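Long-range contacts in erythrocyte membrane protein 1 (Plasmodium falciparum, PDB 2YK0), which probably binds receptors on the host cell surface as an adhesin in rosetting, represented here by its N-terminal NTS-DBL1-alpha and CIDR-gamma double domain: residues Q49-T54 with K233-E238; V515-L520 with R543-T548; C537-M542 with E619-K624. The protein carries 8 engineered substitutions. All coordinates share one frame; numbering follows the deposited sequence.

Followed from the N terminus, the chain first makes interaction 1, where residues 49-54 of the N-terminal segment meet residues 233-238 of the Duffy-binding domain and close a loop of 178 intervening residues. That loop is complete before the other two begin. Interaction 2 is a short closure, pairing strands 511-518 and 542-552 at one edge of the CIDR sheet. Interaction 3 starts within its loop, at residues 537-542, and ends beyond it on helix 611-636, so the two cross. They also touch, for example through Ile518 and Phe539, joining sheet, loop and helix. Interaction 1 lies apart, with its centre about 68 Å from that of interaction 2 and about 66 Å from that of interaction 3.

Interaction 1: residues Q49-T54 with K233-E238; sequences QQLKGT and KSLTPE
Two first torsions bring Gln50 and Thr236 together. With chi1 at -58°, Gln50 has CG beside its backbone N and opposite the carbonyl carbon, and the chain beyond CG is extended, which lets its amide reach Thr236. Thr236 turns its hydroxyl into the position between N and the carbonyl carbon (chi1 61°), and the two side chains meet at about a right angle. The hydroxyl OG1 of Thr236 donates to OE1 of Gln50 over 2.7 Å, lying in the plane of the amide carbonyl with a C=O...donor angle of 148°. Thr236 N, 3.4 Å from Gln50 OE1, makes at most a weak, long bond to the same oxygen. The setting is a break between two helices of the Duffy-binding domain: Leu235 leaves helical geometry after helix 219-234, and Thr236 is the N-cap of helix 237-242. Its OG1 also accepts a weak bond from Ala239 N, so one hydroxyl serves both the cap and the N-terminal segment. Beside the polar pair, Leu235 CD2 packs against Gln50 CB at 3.8 Å, and Leu51 CD2 reaches Leu235 CD2 at 4.1 Å, the two leucines crossing at a slant. Both leucines also rest on Tyr243. Just beyond, Asn263 of helix 252-272 accepts from Gly53 N and donates to Leu51 O, holding the backbone on either side of Lys52.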
loop_
_atom_site.group_PDB
_atom_site.type_symbol
_atom_site.label_atom_id
_atom_site.label_comp_id
_atom_site.label_asym_id
_atom_site.label_seq_id
_atom_site.Cartn_x
_atom_site.Cartn_y
_atom_site.Cartn_z
ATOM N N GLN A 49 -6.127 37.601 23.463
ATOM C CA GLN A 49 -7.501 37.999 23.150
ATOM C C GLN A 49 -7.780 38.455 21.726
ATOM O O GLN A 49 -8.907 38.306 21.254
ATOM C CB GLN A 49 -8.141 38.883 24.232
ATOM C CG GLN A 49 -8.929 38.068 25.276
ATOM C CD GLN A 49 -8.157 36.883 25.836
ATOM O OE1 GLN A 49 -7.137 37.038 26.526
ATOM N NE2 GLN A 49 -8.601 35.671 25.500
ATOM N N GLN A 50 -6.744 38.915 21.018
ATOM C CA GLN A 50 -6.851 39.321 19.624
ATOM C C GLN A 50 -6.946 38.079 18.690
ATOM O O GLN A 50 -7.516 38.173 17.595
ATOM C CB GLN A 50 -5.652 40.187 19.238
ATOM C CG GLN A 50 -5.469 41.452 20.071
ATOM C CD GLN A 50 -4.796 42.545 19.275
ATOM O OE1 GLN A 50 -3.869 43.202 19.748
ATOM N NE2 GLN A 50 -5.280 42.792 18.063
ATOM N N LEU A 51 -6.411 36.916 19.132
ATOM C CA LEU A 51 -6.421 35.666 18.354
ATOM C C LEU A 51 -7.515 34.674 18.756
ATOM O O LEU A 51 -7.889 33.833 17.940
ATOM C CB LEU A 51 -5.046 34.960 18.354
ATOM C CG LEU A 51 -3.765 35.771 18.103
ATOM C CD1 LEU A 51 -2.566 34.944 18.473
ATOM C CD2 LEU A 51 -3.641 36.248 16.653
ATOM N N LYS A 52 -8.001 34.733 20.007
ATOM C CA LYS A 52 -9.084 33.856 20.479
ATOM C C LYS A 52 -10.385 34.204 19.736
ATOM O O LYS A 52 -10.826 35.361 19.763
ATOM C CB LYS A 52 -9.267 33.956 22.018
ATOM C CG LYS A 52 -10.408 33.133 22.619
ATOM C CD LYS A 52 -10.135 31.621 22.729
ATOM C CE LYS A 52 -10.762 30.810 21.599
ATOM N NZ LYS A 52 -10.581 29.336 21.756
ATOM N N GLY A 53 -10.940 33.198 19.057
ATOM C CA GLY A 53 -12.197 33.277 18.316
ATOM C C GLY A 53 -13.425 33.008 19.181
ATOM O O GLY A 53 -13.423 32.113 20.046
ATOM N N THR A 54 -14.490 33.807 18.942
ATOM C CA THR A 54 -15.803 33.752 19.594
ATOM C C THR A 54 -16.769 33.194 18.545
ATOM O O THR A 54 -17.131 33.909 17.601
ATOM C CB THR A 54 -16.205 35.154 20.114
ATOM O OG1 THR A 54 -15.114 35.742 20.845
ATOM C CG2 THR A 54 -17.487 35.147 20.934
ATOM N N LYS A 233 -3.747 42.662 9.852
ATOM C CA LYS A 233 -4.010 44.105 9.792
ATOM C C LYS A 233 -4.927 44.558 10.955
ATOM O O LYS A 233 -4.606 45.526 11.635
ATOM C CB LYS A 233 -4.505 44.533 8.399
ATOM C CG LYS A 233 -3.541 44.143 7.280
ATOM C CD LYS A 233 -4.066 44.536 5.897
ATOM C CE LYS A 233 -3.463 43.696 4.774
ATOM N NZ LYS A 233 -4.440 42.729 4.176
ATOM N N SER A 234 -5.990 43.779 11.246
ATOM C CA SER A 234 -6.946 43.958 12.352
ATOM C C SER A 234 -6.275 44.055 13.734
ATOM O O SER A 234 -6.852 44.678 14.626
ATOM C CB SER A 234 -7.912 42.783 12.409
ATOM O OG SER A 234 -8.547 42.528 11.167
ATOM N N LEU A 235 -5.087 43.417 13.927
ATOM C CA LEU A 235 -4.345 43.415 15.201
ATOM C C LEU A 235 -3.967 44.822 15.661
ATOM O O LEU A 235 -4.037 45.749 14.850
ATOM C CB LEU A 235 -3.055 42.585 15.082
ATOM C CG LEU A 235 -3.145 41.095 14.774
ATOM C CD1 LEU A 235 -1.780 40.564 14.504
ATOM C CD2 LEU A 235 -3.738 40.306 15.935
ATOM N N THR A 236 -3.531 44.994 16.930
ATOM C CA THR A 236 -3.091 46.316 17.413
ATOM C C THR A 236 -1.666 46.622 16.897
ATOM O O THR A 236 -0.974 45.680 16.477
ATOM C CB THR A 236 -3.130 46.382 18.968
ATOM O OG1 THR A 236 -2.263 45.413 19.587
ATOM C CG2 THR A 236 -4.528 46.323 19.527
ATOM N N PRO A 237 -1.156 47.879 16.987
ATOM C CA PRO A 237 0.240 48.146 16.582
ATOM C C PRO A 237 1.276 47.238 17.242
ATOM O O PRO A 237 2.155 46.739 16.547
ATOM C CB PRO A 237 0.460 49.597 17.009
ATOM C CG PRO A 237 -0.856 50.190 16.995
ATOM C CD PRO A 237 -1.816 49.121 17.424
ATOM N N GLU A 238 1.138 47.005 18.568
ATOM C CA GLU A 238 1.990 46.173 19.448
ATOM C C GLU A 238 2.026 44.729 19.011
ATOM O O GLU A 238 3.104 44.157 18.858
ATOM C CB GLU A 238 1.480 46.239 20.901
ATOM C CG GLU A 238 1.421 47.659 21.469
ATOM C CD GLU A 238 0.226 48.529 21.118
ATOM O OE1 GLU A 238 -0.674 48.060 20.386
ATOM O OE2 GLU A 238 0.199 49.694 21.573
#

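Interaction 2: residues V515-L520 with R543-T548; sequences VDMIYL and RNQEWT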
loop_
_atom_site.group_PDB
_atom_site.type_symbol
_atom_site.label_atom_id
_atom_site.label_comp_id
_atom_site.label_asym_id
_atom_site.label_seq_id
_atom_site.Cartn_x
_atom_site.Cartn_y
_atom_site.Cartn_z
ATOM N N VAL A 515 15.749 -21.172 -14.181
ATOM C CA VAL A 515 14.699 -20.252 -14.606
ATOM C C VAL A 515 14.860 -18.920 -13.956
ATOM O O VAL A 515 15.186 -18.830 -12.770
ATOM C CB VAL A 515 13.223 -20.768 -14.563
ATOM C CG1 VAL A 515 12.975 -21.887 -15.561
ATOM C CG2 VAL A 515 12.801 -21.189 -13.163
ATOM N N ASP A 516 14.613 -17.879 -14.752
ATOM C CA ASP A 516 14.732 -16.493 -14.357
ATOM C C ASP A 516 13.392 -15.890 -13.932
ATOM O O ASP A 516 12.688 -15.214 -14.706
ATOM C CB ASP A 516 15.466 -15.700 -15.446
ATOM C CG ASP A 516 16.846 -15.222 -15.038
ATOM O OD1 ASP A 516 17.467 -15.871 -14.128
ATOM O OD2 ASP A 516 17.304 -14.182 -15.602
ATOM N N MET A 517 13.044 -16.175 -12.676
ATOM C CA MET A 517 11.825 -15.703 -12.063
ATOM C C MET A 517 11.910 -14.248 -11.621
ATOM O O MET A 517 12.974 -13.787 -11.206
ATOM C CB MET A 517 11.393 -16.638 -10.934
ATOM C CG MET A 517 9.919 -17.003 -11.033
ATOM S SD MET A 517 9.520 -18.481 -12.010
ATOM C CE MET A 517 10.217 -18.085 -13.643
ATOM N N ILE A 518 10.802 -13.512 -11.750
ATOM C CA ILE A 518 10.770 -12.104 -11.362
ATOM C C ILE A 518 10.589 -11.997 -9.836
ATOM O O ILE A 518 9.582 -12.457 -9.295
ATOM C CB ILE A 518 9.745 -11.245 -12.183
ATOM C CG1 ILE A 518 10.059 -11.272 -13.683
ATOM C CG2 ILE A 518 9.740 -9.801 -11.700
ATOM C CD1 ILE A 518 8.850 -11.209 -14.545
ATOM N N TYR A 519 11.571 -11.382 -9.159
ATOM C CA TYR A 519 11.551 -11.166 -7.717
ATOM C C TYR A 519 11.660 -9.678 -7.435
ATOM O O TYR A 519 12.736 -9.191 -7.093
ATOM C CB TYR A 519 12.695 -11.918 -7.056
ATOM C CG TYR A 519 12.419 -12.242 -5.614
ATOM C CD1 TYR A 519 12.771 -11.361 -4.601
ATOM C CD2 TYR A 519 11.858 -13.456 -5.255
ATOM C CE1 TYR A 519 12.549 -11.674 -3.264
ATOM C CE2 TYR A 519 11.631 -13.781 -3.923
ATOM C CZ TYR A 519 11.961 -12.883 -2.930
ATOM O OH TYR A 519 11.713 -13.216 -1.619
ATOM N N LEU A 520 10.534 -8.954 -7.569
ATOM C CA LEU A 520 10.495 -7.503 -7.393
ATOM C C LEU A 520 10.684 -6.953 -5.997
ATOM O O LEU A 520 10.953 -5.755 -5.863
ATOM C CB LEU A 520 9.343 -6.853 -8.162
ATOM C CG LEU A 520 9.678 -6.202 -9.534
ATOM C CD1 LEU A 520 11.028 -6.674 -10.132
ATOM C CD2 LEU A 520 8.538 -6.407 -10.527
ATOM N N ARG A 543 15.294 -13.851 -9.997
ATOM C CA ARG A 543 15.732 -14.948 -9.157
ATOM C C ARG A 543 15.978 -16.184 -9.999
ATOM O O ARG A 543 15.042 -16.729 -10.588
ATOM C CB ARG A 543 14.775 -15.162 -7.968
ATOM C CG ARG A 543 14.915 -16.450 -7.170
ATOM C CD ARG A 543 16.298 -16.765 -6.689
ATOM N NE ARG A 543 16.262 -17.755 -5.618
ATOM C CZ ARG A 543 17.339 -18.249 -5.015
ATOM N NH1 ARG A 543 18.555 -17.885 -5.413
ATOM N NH2 ARG A 543 17.212 -19.121 -4.023
ATOM N N ASN A 544 17.261 -16.592 -10.099
ATOM C CA ASN A 544 17.644 -17.756 -10.878
ATOM C C ASN A 544 17.412 -18.994 -10.049
ATOM O O ASN A 544 17.987 -19.148 -8.974
ATOM C CB ASN A 544 19.072 -17.663 -11.357
ATOM C CG ASN A 544 19.352 -18.570 -12.523
ATOM O OD1 ASN A 544 19.665 -19.745 -12.342
ATOM N ND2 ASN A 544 19.244 -18.046 -13.743
ATOM N N GLN A 545 16.507 -19.845 -10.538
ATOM C CA GLN A 545 16.072 -21.075 -9.901
ATOM C C GLN A 545 16.534 -22.274 -10.703
ATOM O O GLN A 545 16.095 -22.481 -11.830
ATOM C CB GLN A 545 14.543 -21.091 -9.801
ATOM C CG GLN A 545 13.937 -20.162 -8.767
ATOM C CD GLN A 545 12.441 -20.137 -8.940
ATOM O OE1 GLN A 545 11.905 -19.618 -9.927
ATOM N NE2 GLN A 545 11.736 -20.754 -8.009
ATOM N N GLU A 546 17.423 -23.068 -10.122
ATOM C CA GLU A 546 17.888 -24.292 -10.750
ATOM C C GLU A 546 17.006 -25.428 -10.266
ATOM O O GLU A 546 16.882 -25.682 -9.056
ATOM C CB GLU A 546 19.405 -24.557 -10.595
ATOM C CG GLU A 546 20.071 -24.032 -9.331
ATOM C CD GLU A 546 21.537 -23.642 -9.446
ATOM O OE1 GLU A 546 22.242 -24.176 -10.337
ATOM O OE2 GLU A 546 21.982 -22.797 -8.634
ATOM N N TRP A 547 16.322 -26.039 -11.249
ATOM C CA TRP A 547 15.337 -27.093 -11.117
ATOM C C TRP A 547 15.839 -28.368 -11.673
ATOM O O TRP A 547 16.508 -28.378 -12.719
ATOM C CB TRP A 547 14.094 -26.729 -11.939
ATOM C CG TRP A 547 13.277 -25.633 -11.348
ATOM C CD1 TRP A 547 13.156 -24.353 -11.808
ATOM C CD2 TRP A 547 12.494 -25.711 -10.155
ATOM N NE1 TRP A 547 12.369 -23.623 -10.953
ATOM C CE2 TRP A 547 11.935 -24.438 -9.937
ATOM C CE3 TRP A 547 12.201 -26.741 -9.247
ATOM C CZ2 TRP A 547 11.087 -24.177 -8.857
ATOM C CZ3 TRP A 547 11.391 -26.473 -8.161
ATOM C CH2 TRP A 547 10.833 -25.212 -7.979
ATOM N N THR A 548 15.423 -29.468 -11.016
ATOM C CA THR A 548 15.636 -30.829 -11.489
ATOM C C THR A 548 14.282 -31.513 -11.535
ATOM O O THR A 548 13.708 -31.860 -10.495
ATOM C CB THR A 548 16.744 -31.611 -10.770
ATOM O OG1 THR A 548 17.747 -30.727 -10.261
ATOM C CG2 THR A 548 17.386 -32.644 -11.694
#
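Arg543 and Met517 form a hydrogen-bonded antiparallel pair: Arg543 N lies 2.6 Å from Met517 O, and Met517 N lies 2.9 Å from Arg543 O. Two residues along, Val515 and Gln545 repeat the pattern, with Val515 N to Gln545 O at 2.7 Å and Gln545 N to Val515 O at 2.8 Å. Between them Asp516 and Asn544 make the non-hydrogen-bonded pair, linked instead through their side chains. The Asn544 chain swings CG away from its own backbone N (chi1 -160°), and its ND2 donates to Asp516 OD1 over 2.8 Å. That bond arrives from above the carboxylate plane, and the carboxylate and amide planes stand 77° apart. Asn544 ND2 has a second acceptor in Asp514.

On the face of this antiparallel sheet that carries Val515, Met517, Arg543 and Gln545, Val515 CG2 lies in the indole plane of Trp547, by the CD1-NE1 edge and 3.5 Å from Trp547 CD1. Just past the strand, Tyr519 CB rests against Arg543 CB at 4.0 Å. The arginine then bends away, and its guanidinium group forms a salt bridge with Asp568.

Strand 511-518 is the outermost strand on its side of the sheet, and helices cover its far edge: Asp516 N donates to Glu628 of helix 611-636, and Ile518 N to Asp585 of helix 575-601. Amides of Val515 and Met517 are spent on the neighbouring strand and those of Asp516 and Ile518, which alternate with them, on helix carboxylates, so the edge is bonded into the helical part of the CIDR region, which is consistent with its not pairing with a further strand.

Interaction 3: residues C537-M542 with E619-K624; sequences CLFKGM and EEWLNK. With SO4 (sulfate ion), chain D.
Trp621 projects from its helix into the loop 537-542 and is met there by three side chains. Its conformation makes this possible: with CG swung opposite the backbone N (chi1 178°) and the indole turned roughly square to the CA-CB-CG bend (chi2 91°), the five-membered ring is carried well out from the helix surface. Leu538 covers the base of the side chain, its CD1 lying 3.5 Å from Trp621 CB and 3.7 Å from Trp621 CG. Phe539 offers a ring edge, and its CE1 approaches Trp621 CD1 to 4.0 Å. The two ring planes are inclined at 49°, meeting obliquely. Met542 is bent at its second torsion and then straightens, which delivers the methyl CE to the indole edge, in the ring plane and 3.6 Å from Trp621 CD1; it crosses the tryptophan at about a right angle.

This is a disulfide-tied contact of the CIDR region, between the loop leading into strand 542-552 and helix 611-636. Cys537 SG bonds Cys617, one helical turn before Trp621. The bent chain of Glu620 brings OE1 to 3.5 Å from Cys537 CB. Glu534 and Ser535, which bind a magnesium ion, lie just upstream, separated from Cys537 by Thr536, and Met542 and Glu534 are linked by backbone hydrogen bonding.

Lys540 takes no part in the helix contact; it folds at its second and fourth torsions to meet a sulfate ion, probably from the crystallisation liquor. Its NZ makes a weak hydrogen bond to sulfate O1 at 3.2 Å, and Lys592 of helix 575-601 binds the same anion while also donating to Leu538 O.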
loop_
_atom_site.group_PDB
_atom_site.type_symbol
_atom_site.label_atom_id
_atom_site.label_comp_id
_atom_site.label_asym_id
_atom_site.label_seq_id
_atom_site.Cartn_x
_atom_site.Cartn_y
_atom_site.Cartn_z
ATOM N N CYS A 537 18.625 -6.066 -16.124
ATOM C CA CYS A 537 18.514 -4.824 -16.830
ATOM C C CYS A 537 17.037 -4.433 -16.828
ATOM O O CYS A 537 16.704 -3.357 -16.340
ATOM C CB CYS A 537 19.068 -5.011 -18.240
ATOM S SG CYS A 537 18.532 -3.746 -19.417
ATOM N N LEU A 538 16.162 -5.357 -17.309
ATOM C CA LEU A 538 14.704 -5.234 -17.463
ATOM C C LEU A 538 13.934 -5.129 -16.146
ATOM O O LEU A 538 12.886 -4.489 -16.121
ATOM C CB LEU A 538 14.192 -6.464 -18.232
ATOM C CG LEU A 538 13.148 -6.298 -19.343
ATOM C CD1 LEU A 538 12.909 -7.592 -20.020
ATOM C CD2 LEU A 538 11.839 -5.954 -18.805
ATOM N N PHE A 539 14.403 -5.818 -15.085
ATOM C CA PHE A 539 13.745 -5.863 -13.774
ATOM C C PHE A 539 14.688 -5.501 -12.664
ATOM O O PHE A 539 15.859 -5.856 -12.718
ATOM C CB PHE A 539 13.212 -7.272 -13.497
ATOM C CG PHE A 539 12.190 -7.725 -14.498
ATOM C CD1 PHE A 539 12.577 -8.358 -15.673
ATOM C CD2 PHE A 539 10.835 -7.495 -14.286
ATOM C CE1 PHE A 539 11.629 -8.754 -16.619
ATOM C CE2 PHE A 539 9.884 -7.895 -15.229
ATOM C CZ PHE A 539 10.289 -8.524 -16.390
ATOM N N LYS A 540 14.164 -4.854 -11.618
ATOM C CA LYS A 540 14.940 -4.472 -10.440
ATOM C C LYS A 540 15.185 -5.712 -9.536
ATOM O O LYS A 540 15.656 -5.580 -8.410
ATOM C CB LYS A 540 14.245 -3.325 -9.659
ATOM C CG LYS A 540 13.866 -2.108 -10.501
ATOM C CD LYS A 540 14.568 -0.837 -10.041
ATOM C CE LYS A 540 13.781 0.427 -10.325
ATOM N NZ LYS A 540 13.570 0.668 -11.781
ATOM N N GLY A 541 14.882 -6.894 -10.055
ATOM C CA GLY A 541 15.069 -8.157 -9.364
ATOM C C GLY A 541 14.728 -9.343 -10.238
ATOM O O GLY A 541 13.664 -9.368 -10.874
ATOM N N MET A 542 15.645 -10.343 -10.247
ATOM C CA MET A 542 15.573 -11.623 -10.964
ATOM C C MET A 542 16.061 -12.778 -10.081
ATOM O O MET A 542 17.135 -12.693 -9.482
ATOM C CB MET A 542 16.396 -11.569 -12.251
ATOM C CG MET A 542 15.603 -11.177 -13.436
ATOM S SD MET A 542 14.135 -12.157 -13.787
ATOM C CE MET A 542 13.808 -11.627 -15.440
ATOM N N GLU A 619 16.339 -8.388 -25.853
ATOM C CA GLU A 619 17.053 -9.539 -26.444
ATOM C C GLU A 619 17.725 -10.393 -25.380
ATOM O O GLU A 619 17.701 -11.602 -25.480
ATOM C CB GLU A 619 18.080 -9.081 -27.488
ATOM C CG GLU A 619 18.394 -10.134 -28.535
ATOM C CD GLU A 619 19.615 -9.874 -29.403
ATOM O OE1 GLU A 619 19.890 -8.693 -29.727
ATOM O OE2 GLU A 619 20.270 -10.865 -29.801
ATOM N N GLU A 620 18.279 -9.767 -24.356
ATOM C CA GLU A 620 18.896 -10.422 -23.209
ATOM C C GLU A 620 17.840 -11.353 -22.547
ATOM O O GLU A 620 18.072 -12.555 -22.432
ATOM C CB GLU A 620 19.423 -9.332 -22.231
ATOM C CG GLU A 620 20.510 -9.742 -21.237
ATOM C CD GLU A 620 20.343 -9.215 -19.813
ATOM O OE1 GLU A 620 20.328 -7.973 -19.618
ATOM O OE2 GLU A 620 20.227 -10.056 -18.888
ATOM N N TRP A 621 16.649 -10.810 -22.218
ATOM C CA TRP A 621 15.557 -11.550 -21.572
ATOM C C TRP A 621 14.915 -12.544 -22.533
ATOM O O TRP A 621 14.678 -13.702 -22.154
ATOM C CB TRP A 621 14.520 -10.573 -20.970
ATOM C CG TRP A 621 13.324 -11.225 -20.319
ATOM C CD1 TRP A 621 13.190 -11.589 -19.007
ATOM C CD2 TRP A 621 12.088 -11.573 -20.962
ATOM N NE1 TRP A 621 11.970 -12.199 -18.807
ATOM C CE2 TRP A 621 11.273 -12.203 -19.992
ATOM C CE3 TRP A 621 11.613 -11.472 -22.290
ATOM C CZ2 TRP A 621 10.012 -12.729 -20.305
ATOM C CZ3 TRP A 621 10.360 -11.983 -22.595
ATOM C CH2 TRP A 621 9.575 -12.605 -21.613
ATOM N N LEU A 622 14.611 -12.074 -23.767
ATOM C CA LEU A 622 13.993 -12.847 -24.844
ATOM C C LEU A 622 14.714 -14.177 -25.061
ATOM O O LEU A 622 14.075 -15.221 -25.034
ATOM C CB LEU A 622 13.966 -12.004 -26.138
ATOM C CG LEU A 622 13.691 -12.762 -27.451
ATOM C CD1 LEU A 622 12.580 -12.118 -28.230
ATOM C CD2 LEU A 622 14.943 -12.875 -28.303
ATOM N N ASN A 623 16.047 -14.113 -25.271
ATOM C CA ASN A 623 16.943 -15.232 -25.544
ATOM C C ASN A 623 16.993 -16.194 -24.398
ATOM O O ASN A 623 16.975 -17.410 -24.630
ATOM C CB ASN A 623 18.352 -14.744 -25.881
ATOM C CG ASN A 623 18.503 -14.157 -27.268
ATOM O OD1 ASN A 623 17.811 -14.542 -28.229
ATOM N ND2 ASN A 623 19.465 -13.251 -27.417
ATOM N N LYS A 624 17.032 -15.659 -23.159
ATOM C CA LYS A 624 17.068 -16.472 -21.947
ATOM C C LYS A 624 15.862 -17.381 -21.867
ATOM O O LYS A 624 16.010 -18.574 -21.625
ATOM C CB LYS A 624 17.137 -15.597 -20.689
ATOM C CG LYS A 624 18.170 -16.080 -19.681
ATOM C CD LYS A 624 17.861 -17.435 -19.053
ATOM C CE LYS A 624 18.519 -17.532 -17.704
ATOM N NZ LYS A 624 18.254 -18.824 -17.065
HETATM S S SO4 D . 12.707 -0.679 -14.956
HETATM O O1 SO4 D . 13.591 -1.512 -14.125
HETATM O O2 SO4 D . 13.089 -0.830 -16.363
HETATM O O3 SO4 D . 11.300 -1.080 -14.760
HETATM O O4 SO4 D . 12.848 0.725 -14.581
#